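Side-chain contacts in 373aa long hypothetical citrate synthase (Sulfolobus tokodaii, PDB 1VGP), which belongs to the citrate synthase family and has a largely helical fold that assembles as a pair of identical chains: residues I79-E84 and R96-L101; A89-I94 and A129-L134; S208-P213 and V330-R335. One frame throughout, in Å; residues are numbered along the deposited sequence.

Contact 1 (I79-E84 and R96-L101); sequences IKFLRE and RTAVSL
Phe81 reaches from helix 76-84 to the flank of helix 91-105, where its ring meets Leu101, Thr97 and Ala98 in turn. The two segments run nearly antiparallel, at 157° between their directions, with their axes 10.6 Å apart at closest approach. One large side chain spans that gap: CG of Phe81 stands anti to its backbone nitrogen (chi1 165°), which aims the ring straight across at the partner helix, and the register pairs Phe81 with Ala98.

Leu101 offers its CD1 methyl to one face of the ring. Leu101 CD1 lies 4.0 Å from the centroid of the Phe81 ring and 26° off the normal, a CH-pi contact displaced toward the rim, on the side of the CB attachment; Leu101 CD1 to Phe81 CG is 3.7 Å. One helical turn earlier, Thr97 takes the far end of the ring. Its CG2 methyl and CB both touch the para carbon, with Thr97 CG2 3.6 Å from Phe81 CZ; the methyl meets the ring obliquely, and the two side chains run at about a right angle to each other. The hydroxyl takes no part in that packing: Thr97 OG1 is bonded to Asp93 O of its own helix and to Ser100 OG of the second subunit. Between the two, Ala98 adds a looser contact, its CB 4.4 Å from Phe81 CE2. On the first helix, away from this apolar patch, Lys80 NZ and Glu84 OE2 form a salt bridge of 2.6 Å along one turn.

Phe81 also packs on Ile94 of helix 91-105 and on Leu101 of the second subunit. The ring is thus buried at the dimer interface, with helix 113-135 against neighbouring Leu82 and helix 199-210 behind Arg96 and Val99.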
ATOM      1  N   ILE A  79      17.636 -11.107   5.601  1.00 39.60           N
ATOM      2  CA  ILE A  79      18.838 -11.485   4.847  1.00 39.24           C
ATOM      3  C   ILE A  79      18.709 -12.904   4.289  1.00 38.70           C
ATOM      4  O   ILE A  79      19.129 -13.189   3.163  1.00 37.36           O
ATOM      5  CB  ILE A  79      20.103 -11.381   5.729  1.00 38.94           C
ATOM      6  CG1 ILE A  79      20.584  -9.927   5.749  1.00 40.13           C
ATOM      7  CG2 ILE A  79      21.208 -12.267   5.181  1.00 34.37           C
ATOM      8  CD1 ILE A  79      21.586  -9.615   6.826  1.00 41.98           C
ATOM      9  N   LYS A  80      18.111 -13.784   5.086  1.00 38.51           N
ATOM     10  CA  LYS A  80      17.802 -15.146   4.664  1.00 40.71           C
ATOM     11  C   LYS A  80      16.852 -15.112   3.473  1.00 42.54           C
ATOM     12  O   LYS A  80      17.010 -15.851   2.494  1.00 42.20           O
ATOM     13  CB  LYS A  80      17.152 -15.884   5.834  1.00 40.76           C
ATOM     14  CG  LYS A  80      16.902 -17.357   5.625  1.00 41.27           C
ATOM     15  CD  LYS A  80      16.775 -18.033   6.981  1.00 46.25           C
ATOM     16  CE  LYS A  80      16.063 -19.386   6.903  1.00 48.91           C
ATOM     17  NZ  LYS A  80      16.771 -20.380   6.045  1.00 49.89           N
ATOM     18  N   PHE A  81      15.860 -14.236   3.579  1.00 42.42           N
ATOM     19  CA  PHE A  81      14.929 -13.980   2.493  1.00 41.08           C
ATOM     20  C   PHE A  81      15.678 -13.630   1.214  1.00 39.42           C
ATOM     21  O   PHE A  81      15.387 -14.171   0.146  1.00 36.07           O
ATOM     22  CB  PHE A  81      13.992 -12.826   2.873  1.00 40.20           C
ATOM     23  CG  PHE A  81      13.244 -12.242   1.708  1.00 39.49           C
ATOM     24  CD1 PHE A  81      12.357 -13.022   0.962  1.00 37.92           C
ATOM     25  CD2 PHE A  81      13.421 -10.902   1.358  1.00 38.71           C
ATOM     26  CE1 PHE A  81      11.657 -12.480  -0.110  1.00 35.81           C
ATOM     27  CE2 PHE A  81      12.726 -10.353   0.291  1.00 37.70           C
ATOM     28  CZ  PHE A  81      11.840 -11.144  -0.449  1.00 38.36           C
ATOM     29  N   LEU A  82      16.639 -12.718   1.331  1.00 39.44           N
ATOM     30  CA  LEU A  82      17.282 -12.163   0.154  1.00 40.58           C
ATOM     31  C   LEU A  82      18.040 -13.242  -0.614  1.00 43.11           C
ATOM     32  O   LEU A  82      17.859 -13.398  -1.830  1.00 42.74           O
ATOM     33  CB  LEU A  82      18.224 -11.024   0.548  1.00 38.33           C
ATOM     34  CG  LEU A  82      17.522  -9.758   1.061  1.00 37.33           C
ATOM     35  CD1 LEU A  82      18.549  -8.706   1.427  1.00 35.79           C
ATOM     36  CD2 LEU A  82      16.581  -9.220  -0.004  1.00 36.40           C
ATOM     37  N   ARG A  83      18.873 -14.006   0.091  1.00 44.48           N
ATOM     38  CA  ARG A  83      19.688 -15.002  -0.591  1.00 46.87           C
ATOM     39  C   ARG A  83      18.909 -16.259  -0.963  1.00 46.72           C
ATOM     40  O   ARG A  83      19.332 -17.021  -1.832  1.00 52.56           O
ATOM     41  CB  ARG A  83      20.920 -15.385   0.236  1.00 46.60           C
ATOM     42  CG  ARG A  83      20.795 -15.236   1.728  1.00 46.05           C
ATOM     43  CD  ARG A  83      21.922 -16.004   2.409  1.00 47.10           C
ATOM     44  NE  ARG A  83      22.812 -15.162   3.207  1.00 46.69           N
ATOM     45  CZ  ARG A  83      24.055 -14.836   2.855  1.00 48.65           C
ATOM     46  NH1 ARG A  83      24.520 -15.149   1.648  1.00 49.48           N
ATOM     47  NH2 ARG A  83      24.844 -14.205   3.716  1.00 47.85           N
ATOM     48  N   GLU A  84      17.766 -16.464  -0.320  1.00 44.56           N
ATOM     49  CA  GLU A  84      16.955 -17.633  -0.614  1.00 43.00           C
ATOM     50  C   GLU A  84      15.990 -17.392  -1.770  1.00 41.43           C
ATOM     51  O   GLU A  84      15.553 -18.335  -2.422  1.00 40.49           O
ATOM     52  CB  GLU A  84      16.178 -18.063   0.629  1.00 43.31           C
ATOM     53  CG  GLU A  84      16.920 -19.060   1.508  1.00 47.31           C
ATOM     54  CD  GLU A  84      15.987 -19.987   2.268  1.00 51.23           C
ATOM     55  OE1 GLU A  84      15.093 -20.597   1.620  1.00 51.36           O
ATOM     56  OE2 GLU A  84      16.138 -20.111   3.507  1.00 49.99           O
ATOM     57  N   ARG A  96       9.747  -4.149  -1.478  1.00 28.78           N
ATOM     58  CA  ARG A  96       8.418  -4.178  -0.881  1.00 30.17           C
ATOM     59  C   ARG A  96       8.326  -5.253   0.197  1.00 30.70           C
ATOM     60  O   ARG A  96       7.904  -4.994   1.329  1.00 30.53           O
ATOM     61  CB  ARG A  96       7.374  -4.458  -1.962  1.00 30.42           C
ATOM     62  CG  ARG A  96       5.934  -4.352  -1.500  1.00 30.93           C
ATOM     63  CD  ARG A  96       5.007  -4.808  -2.609  1.00 32.45           C
ATOM     64  NE  ARG A  96       5.273  -6.192  -2.965  1.00 34.09           N
ATOM     65  CZ  ARG A  96       4.993  -6.733  -4.145  1.00 35.39           C
ATOM     66  NH1 ARG A  96       4.492  -5.990  -5.118  1.00 36.14           N
ATOM     67  NH2 ARG A  96       5.206  -8.027  -4.350  1.00 37.41           N
ATOM     68  N   THR A  97       8.723  -6.464  -0.165  1.00 31.85           N
ATOM     69  CA  THR A  97       8.646  -7.589   0.742  1.00 32.06           C
ATOM     70  C   THR A  97       9.570  -7.390   1.952  1.00 32.86           C
ATOM     71  O   THR A  97       9.182  -7.634   3.109  1.00 32.83           O
ATOM     72  CB  THR A  97       9.014  -8.890  -0.003  1.00 32.34           C
ATOM     73  OG1 THR A  97       8.281  -8.953  -1.230  1.00 30.07           O
ATOM     74  CG2 THR A  97       8.668 -10.111   0.832  1.00 33.13           C
ATOM     75  N   ALA A  98      10.793  -6.938   1.691  1.00 30.46           N
ATOM     76  CA  ALA A  98      11.774  -6.776   2.755  1.00 28.34           C
ATOM     77  C   ALA A  98      11.281  -5.760   3.784  1.00 30.01           C
ATOM     78  O   ALA A  98      11.402  -5.972   4.992  1.00 29.43           O
ATOM     79  CB  ALA A  98      13.096  -6.346   2.168  1.00 28.41           C
ATOM     80  N   VAL A  99      10.732  -4.647   3.308  1.00 31.17           N
ATOM     81  CA  VAL A  99      10.196  -3.637   4.217  1.00 30.73           C
ATOM     82  C   VAL A  99       9.044  -4.230   5.034  1.00 30.48           C
ATOM     83  O   VAL A  99       8.902  -3.959   6.224  1.00 29.37           O
ATOM     84  CB  VAL A  99       9.693  -2.397   3.431  1.00 30.78           C
ATOM     85  CG1 VAL A  99       9.060  -1.381   4.387  1.00 25.31           C
ATOM     86  CG2 VAL A  99      10.849  -1.769   2.664  1.00 29.58           C
ATOM     87  N   SER A 100       8.226  -5.044   4.380  1.00 30.32           N
ATOM     88  CA  SER A 100       7.126  -5.721   5.049  1.00 30.41           C
ATOM     89  C   SER A 100       7.663  -6.631   6.152  1.00 31.08           C
ATOM     90  O   SER A 100       7.138  -6.650   7.265  1.00 28.25           O
ATOM     91  CB  SER A 100       6.329  -6.548   4.041  1.00 31.46           C
ATOM     92  OG  SER A 100       5.194  -7.127   4.649  1.00 30.25           O
ATOM     93  N   LEU A 101       8.714  -7.385   5.832  1.00 32.31           N
ATOM     94  CA  LEU A 101       9.351  -8.269   6.803  1.00 31.12           C
ATOM     95  C   LEU A 101       9.958  -7.458   7.940  1.00 32.01           C
ATOM     96  O   LEU A 101       9.858  -7.830   9.111  1.00 33.85           O
ATOM     97  CB  LEU A 101      10.436  -9.110   6.123  1.00 29.69           C
ATOM     98  CG  LEU A 101       9.938 -10.157   5.128  1.00 29.34           C
ATOM     99  CD1 LEU A 101      11.024 -10.489   4.121  1.00 27.22           C
ATOM    100  CD2 LEU A 101       9.507 -11.399   5.882  1.00 22.80           C
TER

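Contact 2 (A89-I94 and A129-L134); sequences AQPMDI and ANYARL
Tyr131 of helix 113-135 and Ile94, in the first turn of helix 91-105, make the main contact here, a CH-pi contact. Ile94 CG1 sits 3.5 Å from the centroid of the Tyr131 ring and 16° off its normal, so CG1 lies over the face, displaced somewhat toward the rim. Around it Ile94 CD1 lies 3.9 Å from Tyr131 CZ, and Ile94 CG2 lies 4.0 Å from Tyr131 CG: the three carbons spread along the ring from its hydroxyl end to its root. The tyrosine CG is anti to the backbone nitrogen (chi1 -173°), which sends the ring out from its helix; the two side chains cross at about a right angle.

Plain apolar packing completes the surround. Ala89 CB is 4.3 Å from Tyr131 CZ, and Pro91 CG is 4.4 Å from Tyr131 CE2. Ile104 of the second subunit packs on Ala89 and Ile94.

The polar part gathers at the end of the ring. Tyr131 OH is hydrogen-bonded to Arg86 O, in the loop leading into helix 91-105, and Ala89 O lies at the ring edge, near its plane.

Chemically, the tyrosine divides its work: its buried ring gives an apolar seat to the start of helix 91-105, while its hydroxyl satisfies a backbone carbonyl of the preceding loop.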
ATOM      1  N   ALA A  89      13.594 -11.928  -9.524  1.00 38.72           N
ATOM      2  CA  ALA A  89      12.568 -11.068  -8.951  1.00 38.15           C
ATOM      3  C   ALA A  89      12.835  -9.604  -9.288  1.00 37.83           C
ATOM      4  O   ALA A  89      13.988  -9.193  -9.418  1.00 39.39           O
ATOM      5  CB  ALA A  89      12.529 -11.253  -7.441  1.00 36.11           C
ATOM      6  N   GLN A  90      11.768  -8.825  -9.427  1.00 35.87           N
ATOM      7  CA  GLN A  90      11.889  -7.377  -9.566  1.00 33.84           C
ATOM      8  C   GLN A  90      12.429  -6.757  -8.285  1.00 32.28           C
ATOM      9  O   GLN A  90      11.865  -6.950  -7.210  1.00 33.53           O
ATOM     10  CB  GLN A  90      10.525  -6.768  -9.888  1.00 35.17           C
ATOM     11  CG  GLN A  90       9.979  -7.154 -11.254  1.00 41.01           C
ATOM     12  CD  GLN A  90       8.576  -6.619 -11.493  1.00 44.78           C
ATOM     13  OE1 GLN A  90       8.274  -5.471 -11.171  1.00 49.83           O
ATOM     14  NE2 GLN A  90       7.710  -7.455 -12.064  1.00 42.41           N
ATOM     15  N   PRO A  91      13.540  -6.003  -8.379  1.00 31.79           N
ATOM     16  CA  PRO A  91      14.096  -5.361  -7.176  1.00 28.85           C
ATOM     17  C   PRO A  91      13.061  -4.585  -6.340  1.00 28.11           C
ATOM     18  O   PRO A  91      13.158  -4.550  -5.117  1.00 27.65           O
ATOM     19  CB  PRO A  91      15.206  -4.465  -7.735  1.00 27.03           C
ATOM     20  CG  PRO A  91      15.635  -5.163  -8.992  1.00 25.55           C
ATOM     21  CD  PRO A  91      14.395  -5.787  -9.569  1.00 25.52           C
ATOM     22  N   MET A  92      12.072  -3.976  -6.995  1.00 29.35           N
ATOM     23  CA  MET A  92      10.999  -3.288  -6.270  1.00 29.46           C
ATOM     24  C   MET A  92      10.206  -4.248  -5.402  1.00 29.63           C
ATOM     25  O   MET A  92       9.901  -3.944  -4.251  1.00 29.63           O
ATOM     26  CB  MET A  92      10.036  -2.592  -7.234  1.00 28.82           C
ATOM     27  CG  MET A  92      10.566  -1.295  -7.814  1.00 33.96           C
ATOM     28  SD  MET A  92      11.234  -0.128  -6.602  1.00 36.42           S
ATOM     29  CE  MET A  92       9.789   0.931  -6.330  1.00 35.91           C
ATOM     30  N   ASP A  93       9.869  -5.407  -5.958  1.00 31.11           N
ATOM     31  CA  ASP A  93       9.138  -6.415  -5.195  1.00 32.54           C
ATOM     32  C   ASP A  93      10.001  -6.955  -4.057  1.00 33.45           C
ATOM     33  O   ASP A  93       9.493  -7.296  -2.981  1.00 34.04           O
ATOM     34  CB  ASP A  93       8.702  -7.559  -6.108  1.00 33.31           C
ATOM     35  CG  ASP A  93       7.770  -7.104  -7.215  1.00 34.82           C
ATOM     36  OD1 ASP A  93       7.168  -6.014  -7.097  1.00 34.65           O
ATOM     37  OD2 ASP A  93       7.644  -7.846  -8.211  1.00 39.08           O
ATOM     38  N   ILE A  94      11.306  -7.024  -4.281  1.00 30.71           N
ATOM     39  CA  ILE A  94      12.201  -7.401  -3.200  1.00 31.60           C
ATOM     40  C   ILE A  94      12.082  -6.360  -2.098  1.00 32.40           C
ATOM     41  O   ILE A  94      11.895  -6.693  -0.925  1.00 34.43           O
ATOM     42  CB  ILE A  94      13.678  -7.484  -3.679  1.00 29.52           C
ATOM     43  CG1 ILE A  94      13.844  -8.660  -4.639  1.00 28.02           C
ATOM     44  CG2 ILE A  94      14.608  -7.667  -2.487  1.00 29.34           C
ATOM     45  CD1 ILE A  94      13.347  -9.982  -4.067  1.00 22.67           C
ATOM     46  N   ALA A 129      21.567  -2.935  -2.143  1.00 35.71           N
ATOM     47  CA  ALA A 129      22.911  -3.394  -2.490  1.00 35.94           C
ATOM     48  C   ALA A 129      23.060  -4.910  -2.294  1.00 36.95           C
ATOM     49  O   ALA A 129      23.638  -5.599  -3.141  1.00 36.41           O
ATOM     50  CB  ALA A 129      23.957  -2.649  -1.654  1.00 33.88           C
ATOM     51  N   ASN A 130      22.529  -5.421  -1.182  1.00 37.18           N
ATOM     52  CA  ASN A 130      22.633  -6.841  -0.857  1.00 36.42           C
ATOM     53  C   ASN A 130      21.978  -7.699  -1.925  1.00 36.01           C
ATOM     54  O   ASN A 130      22.495  -8.750  -2.299  1.00 36.56           O
ATOM     55  CB  ASN A 130      21.974  -7.128   0.490  1.00 38.22           C
ATOM     56  CG  ASN A 130      22.903  -6.865   1.662  1.00 41.61           C
ATOM     57  OD1 ASN A 130      22.577  -7.177   2.812  1.00 43.40           O
ATOM     58  ND2 ASN A 130      24.071  -6.285   1.377  1.00 41.15           N
ATOM     59  N   TYR A 131      20.836  -7.252  -2.428  1.00 36.50           N
ATOM     60  CA  TYR A 131      20.145  -8.036  -3.433  1.00 37.17           C
ATOM     61  C   TYR A 131      20.908  -8.035  -4.749  1.00 37.98           C
ATOM     62  O   TYR A 131      20.949  -9.050  -5.449  1.00 35.13           O
ATOM     63  CB  TYR A 131      18.731  -7.501  -3.672  1.00 33.41           C
ATOM     64  CG  TYR A 131      17.936  -8.402  -4.588  1.00 31.42           C
ATOM     65  CD1 TYR A 131      17.772  -9.757  -4.292  1.00 30.29           C
ATOM     66  CD2 TYR A 131      17.381  -7.915  -5.770  1.00 29.58           C
ATOM     67  CE1 TYR A 131      17.076 -10.603  -5.155  1.00 28.40           C
ATOM     68  CE2 TYR A 131      16.683  -8.747  -6.640  1.00 26.84           C
ATOM     69  CZ  TYR A 131      16.536 -10.086  -6.326  1.00 27.30           C
ATOM     70  OH  TYR A 131      15.834 -10.909  -7.181  1.00 28.35           O
ATOM     71  N   ALA A 132      21.508  -6.891  -5.078  1.00 39.25           N
ATOM     72  CA  ALA A 132      22.243  -6.736  -6.322  1.00 40.20           C
ATOM     73  C   ALA A 132      23.452  -7.677  -6.379  1.00 42.20           C
ATOM     74  O   ALA A 132      23.743  -8.265  -7.428  1.00 43.26           O
ATOM     75  CB  ALA A 132      22.694  -5.288  -6.478  1.00 38.11           C
ATOM     76  N   ARG A 133      24.148  -7.822  -5.252  1.00 41.28           N
ATOM     77  CA  ARG A 133      25.275  -8.745  -5.158  1.00 42.10           C
ATOM     78  C   ARG A 133      24.795 -10.184  -5.258  1.00 41.15           C
ATOM     79  O   ARG A 133      25.237 -10.946  -6.116  1.00 35.63           O
ATOM     80  CB  ARG A 133      26.002  -8.554  -3.828  1.00 46.24           C
ATOM     81  CG  ARG A 133      26.340  -7.110  -3.494  1.00 50.79           C
ATOM     82  CD  ARG A 133      27.733  -6.752  -3.972  1.00 52.26           C
ATOM     83  NE  ARG A 133      28.715  -7.741  -3.550  1.00 55.10           N
ATOM     84  CZ  ARG A 133      30.016  -7.655  -3.800  1.00 54.92           C
ATOM     85  NH1 ARG A 133      30.511  -6.579  -4.399  1.00 55.33           N
ATOM     86  NH2 ARG A 133      30.821  -8.652  -3.460  1.00 55.44           N
ATOM     87  N   LEU A 134      23.886 -10.549  -4.361  1.00 43.06           N
ATOM     88  CA  LEU A 134      23.296 -11.885  -4.357  1.00 45.40           C
ATOM     89  C   LEU A 134      22.786 -12.272  -5.741  1.00 46.65           C
ATOM     90  O   LEU A 134      22.943 -13.404  -6.181  1.00 47.04           O
ATOM     91  CB  LEU A 134      22.144 -11.930  -3.354  1.00 45.20           C
ATOM     92  CG  LEU A 134      22.433 -12.474  -1.956  1.00 47.30           C
ATOM     93  CD1 LEU A 134      23.905 -12.332  -1.617  1.00 48.43           C
ATOM     94  CD2 LEU A 134      21.570 -11.725  -0.950  1.00 47.60           C
TER

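Contact 3 (S208-P213 and V330-R335); sequences SALKGP and VFASAR
Leu210 is the residue of segment 208-213 that touches helix 327-346, and it lands on Ala332. Along the first segment, Ser208 comes first, on helix 199-210; it takes no part in the contact, with Ser208 OG bonded to Val204 O and Ser208 O to Ser197 OG of the second subunit. Ala209 follows and packs on Ser185 and Ala188 of helix 184-193.

Leu210 then turns to the partner helix. Its CG is anti to the backbone nitrogen (chi1 179°), which carries the branch out from the backbone so that one methyl, CD2, does the touching. Leu210 CD2 lies 4.0 Å from Ala332 CB and 4.1 Å from Ala332 CA, settling against the helix surface where the alanine is small. The same methyl meets Phe331 more loosely and obliquely, with Leu210 CD2 4.4 Å from Phe331 CD1. The ring has a second neighbour on its own helix: the guanidinium of Arg335 lies at its edge, Phe331 CE1 standing 3.4 Å above the guanidinium plane, over its centre.

Lys211 follows: its NZ makes salt bridges to Asp93 and to Asp198 of the second subunit. Gly212 N closes a turn with a 2.9 Å bond to Ala209 O.

In chemical terms, the join is apolar, one leucine methyl against an alanine and, obliquely, an aromatic ring, with no hydrogen bond across it. Polar groups are served to the sides: Lys211 NZ by the two aspartates, which probably balance its charge, and Arg335 NE by a hydrogen bond to His177 O.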
ATOM      1  N   SER A 208       4.746   0.167  -3.401  1.00 27.81           N
ATOM      2  CA  SER A 208       3.782  -0.539  -4.236  1.00 27.60           C
ATOM      3  C   SER A 208       3.235   0.364  -5.327  1.00 28.34           C
ATOM      4  O   SER A 208       2.925  -0.094  -6.427  1.00 28.62           O
ATOM      5  CB  SER A 208       2.621  -1.063  -3.387  1.00 28.41           C
ATOM      6  OG  SER A 208       3.041  -2.090  -2.518  1.00 31.82           O
ATOM      7  N   ALA A 209       3.108   1.651  -5.018  1.00 26.13           N
ATOM      8  CA  ALA A 209       2.620   2.609  -5.999  1.00 25.81           C
ATOM      9  C   ALA A 209       3.764   3.076  -6.893  1.00 24.90           C
ATOM     10  O   ALA A 209       3.601   3.195  -8.108  1.00 23.09           O
ATOM     11  CB  ALA A 209       1.970   3.804  -5.301  1.00 27.02           C
ATOM     12  N   LEU A 210       4.920   3.336  -6.295  1.00 24.89           N
ATOM     13  CA  LEU A 210       6.044   3.879  -7.043  1.00 26.18           C
ATOM     14  C   LEU A 210       6.479   2.986  -8.209  1.00 28.46           C
ATOM     15  O   LEU A 210       6.874   3.493  -9.263  1.00 28.15           O
ATOM     16  CB  LEU A 210       7.238   4.123  -6.115  1.00 24.96           C
ATOM     17  CG  LEU A 210       8.487   4.673  -6.813  1.00 25.98           C
ATOM     18  CD1 LEU A 210       8.202   6.054  -7.402  1.00 25.15           C
ATOM     19  CD2 LEU A 210       9.625   4.747  -5.821  1.00 27.21           C
ATOM     20  N   LYS A 211       6.397   1.668  -8.033  1.00 28.79           N
ATOM     21  CA  LYS A 211       6.817   0.750  -9.080  1.00 30.70           C
ATOM     22  C   LYS A 211       5.788   0.659 -10.199  1.00 31.83           C
ATOM     23  O   LYS A 211       6.038   0.027 -11.216  1.00 32.86           O
ATOM     24  CB  LYS A 211       7.083  -0.651  -8.502  1.00 31.30           C
ATOM     25  CG  LYS A 211       5.871  -1.339  -7.872  1.00 29.39           C
ATOM     26  CD  LYS A 211       6.040  -2.853  -7.844  1.00 26.34           C
ATOM     27  CE  LYS A 211       5.745  -3.453  -9.208  1.00 29.00           C
ATOM     28  NZ  LYS A 211       5.992  -4.925  -9.255  1.00 28.65           N
ATOM     29  N   GLY A 212       4.630   1.282 -10.015  1.00 33.80           N
ATOM     30  CA  GLY A 212       3.650   1.329 -11.085  1.00 36.18           C
ATOM     31  C   GLY A 212       4.232   1.957 -12.343  1.00 38.27           C
ATOM     32  O   GLY A 212       4.922   2.978 -12.272  1.00 40.21           O
ATOM     33  N   PRO A 213       3.979   1.367 -13.521  1.00 38.88           N
ATOM     34  CA  PRO A 213       4.503   1.871 -14.800  1.00 38.80           C
ATOM     35  C   PRO A 213       3.928   3.225 -15.211  1.00 40.38           C
ATOM     36  O   PRO A 213       4.563   3.974 -15.935  1.00 43.87           O
ATOM     37  CB  PRO A 213       4.134   0.773 -15.787  1.00 34.23           C
ATOM     38  CG  PRO A 213       2.950   0.130 -15.181  1.00 34.88           C
ATOM     39  CD  PRO A 213       3.204   0.128 -13.709  1.00 37.79           C
ATOM     40  N   VAL A 330      16.703   2.446  -6.191  1.00 28.21           N
ATOM     41  CA  VAL A 330      17.596   3.515  -5.723  1.00 29.14           C
ATOM     42  C   VAL A 330      16.834   4.842  -5.579  1.00 30.48           C
ATOM     43  O   VAL A 330      17.061   5.598  -4.631  1.00 30.48           O
ATOM     44  CB  VAL A 330      18.803   3.722  -6.691  1.00 28.86           C
ATOM     45  CG1 VAL A 330      19.806   4.708  -6.091  1.00 24.74           C
ATOM     46  CG2 VAL A 330      19.487   2.387  -6.971  1.00 27.58           C
ATOM     47  N   PHE A 331      15.934   5.109  -6.522  1.00 30.81           N
ATOM     48  CA  PHE A 331      14.950   6.175  -6.389  1.00 31.84           C
ATOM     49  C   PHE A 331      14.261   6.052  -5.022  1.00 32.56           C
ATOM     50  O   PHE A 331      14.204   7.011  -4.240  1.00 31.55           O
ATOM     51  CB  PHE A 331      13.928   6.040  -7.524  1.00 35.82           C
ATOM     52  CG  PHE A 331      13.013   7.229  -7.698  1.00 39.65           C
ATOM     53  CD1 PHE A 331      12.536   7.949  -6.609  1.00 41.12           C
ATOM     54  CD2 PHE A 331      12.597   7.603  -8.973  1.00 41.06           C
ATOM     55  CE1 PHE A 331      11.663   9.023  -6.783  1.00 40.87           C
ATOM     56  CE2 PHE A 331      11.730   8.672  -9.153  1.00 41.17           C
ATOM     57  CZ  PHE A 331      11.262   9.381  -8.053  1.00 40.15           C
ATOM     58  N   ALA A 332      13.745   4.859  -4.739  1.00 31.59           N
ATOM     59  CA  ALA A 332      12.966   4.622  -3.525  1.00 30.76           C
ATOM     60  C   ALA A 332      13.781   4.922  -2.267  1.00 31.19           C
ATOM     61  O   ALA A 332      13.248   5.456  -1.279  1.00 29.90           O
ATOM     62  CB  ALA A 332      12.479   3.186  -3.503  1.00 28.36           C
ATOM     63  N   SER A 333      15.067   4.574  -2.308  1.00 30.14           N
ATOM     64  CA  SER A 333      15.976   4.854  -1.202  1.00 32.58           C
ATOM     65  C   SER A 333      15.914   6.320  -0.833  1.00 32.36           C
ATOM     66  O   SER A 333      15.886   6.677   0.343  1.00 32.32           O
ATOM     67  CB  SER A 333      17.416   4.510  -1.582  1.00 35.06           C
ATOM     68  OG  SER A 333      17.441   3.617  -2.669  1.00 45.59           O
ATOM     69  N   ALA A 334      15.913   7.170  -1.852  1.00 31.77           N
ATOM     70  CA  ALA A 334      15.858   8.604  -1.630  1.00 31.59           C
ATOM     71  C   ALA A 334      14.456   8.996  -1.176  1.00 31.43           C
ATOM     72  O   ALA A 334      14.286   9.675  -0.163  1.00 30.54           O
ATOM     73  CB  ALA A 334      16.220   9.334  -2.908  1.00 31.06           C
ATOM     74  N   ARG A 335      13.454   8.556  -1.926  1.00 30.32           N
ATOM     75  CA  ARG A 335      12.121   9.101  -1.766  1.00 31.63           C
ATOM     76  C   ARG A 335      11.499   8.692  -0.428  1.00 31.90           C
ATOM     77  O   ARG A 335      10.620   9.375   0.090  1.00 30.19           O
ATOM     78  CB  ARG A 335      11.229   8.654  -2.940  1.00 30.65           C
ATOM     79  CG  ARG A 335       9.848   9.308  -3.000  1.00 30.32           C
ATOM     80  CD  ARG A 335       9.883  10.822  -2.772  1.00 30.73           C
ATOM     81  NE  ARG A 335      10.719  11.522  -3.739  1.00 31.22           N
ATOM     82  CZ  ARG A 335      10.380  11.759  -5.006  1.00 32.40           C
ATOM     83  NH1 ARG A 335       9.217  11.336  -5.493  1.00 33.27           N
ATOM     84  NH2 ARG A 335      11.205  12.433  -5.797  1.00 29.70           N
TER

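How the contacts relate
All three contacts are buried; contact 3 lies nearest the chain centre, about 5 Å from it, and contact 1 farthest out, about 20 Å, measured between centres. Contacts 1 and 2 share helix 91-105, gripped at successive turns by a phenylalanine and a tyrosine from different helices, and they abut where Leu82 CD2 meets Ile94 CG2 at 3.5 Å. Contact 3 uses other helices but joins contact 2 by charge and by packing, Met92 CE lying 3.9 Å from Leu210 CD2. Aliphatic carbons over ring faces mark the first two; the third relies on aliphatic packing with an oblique ring. Each also reaches the second subunit.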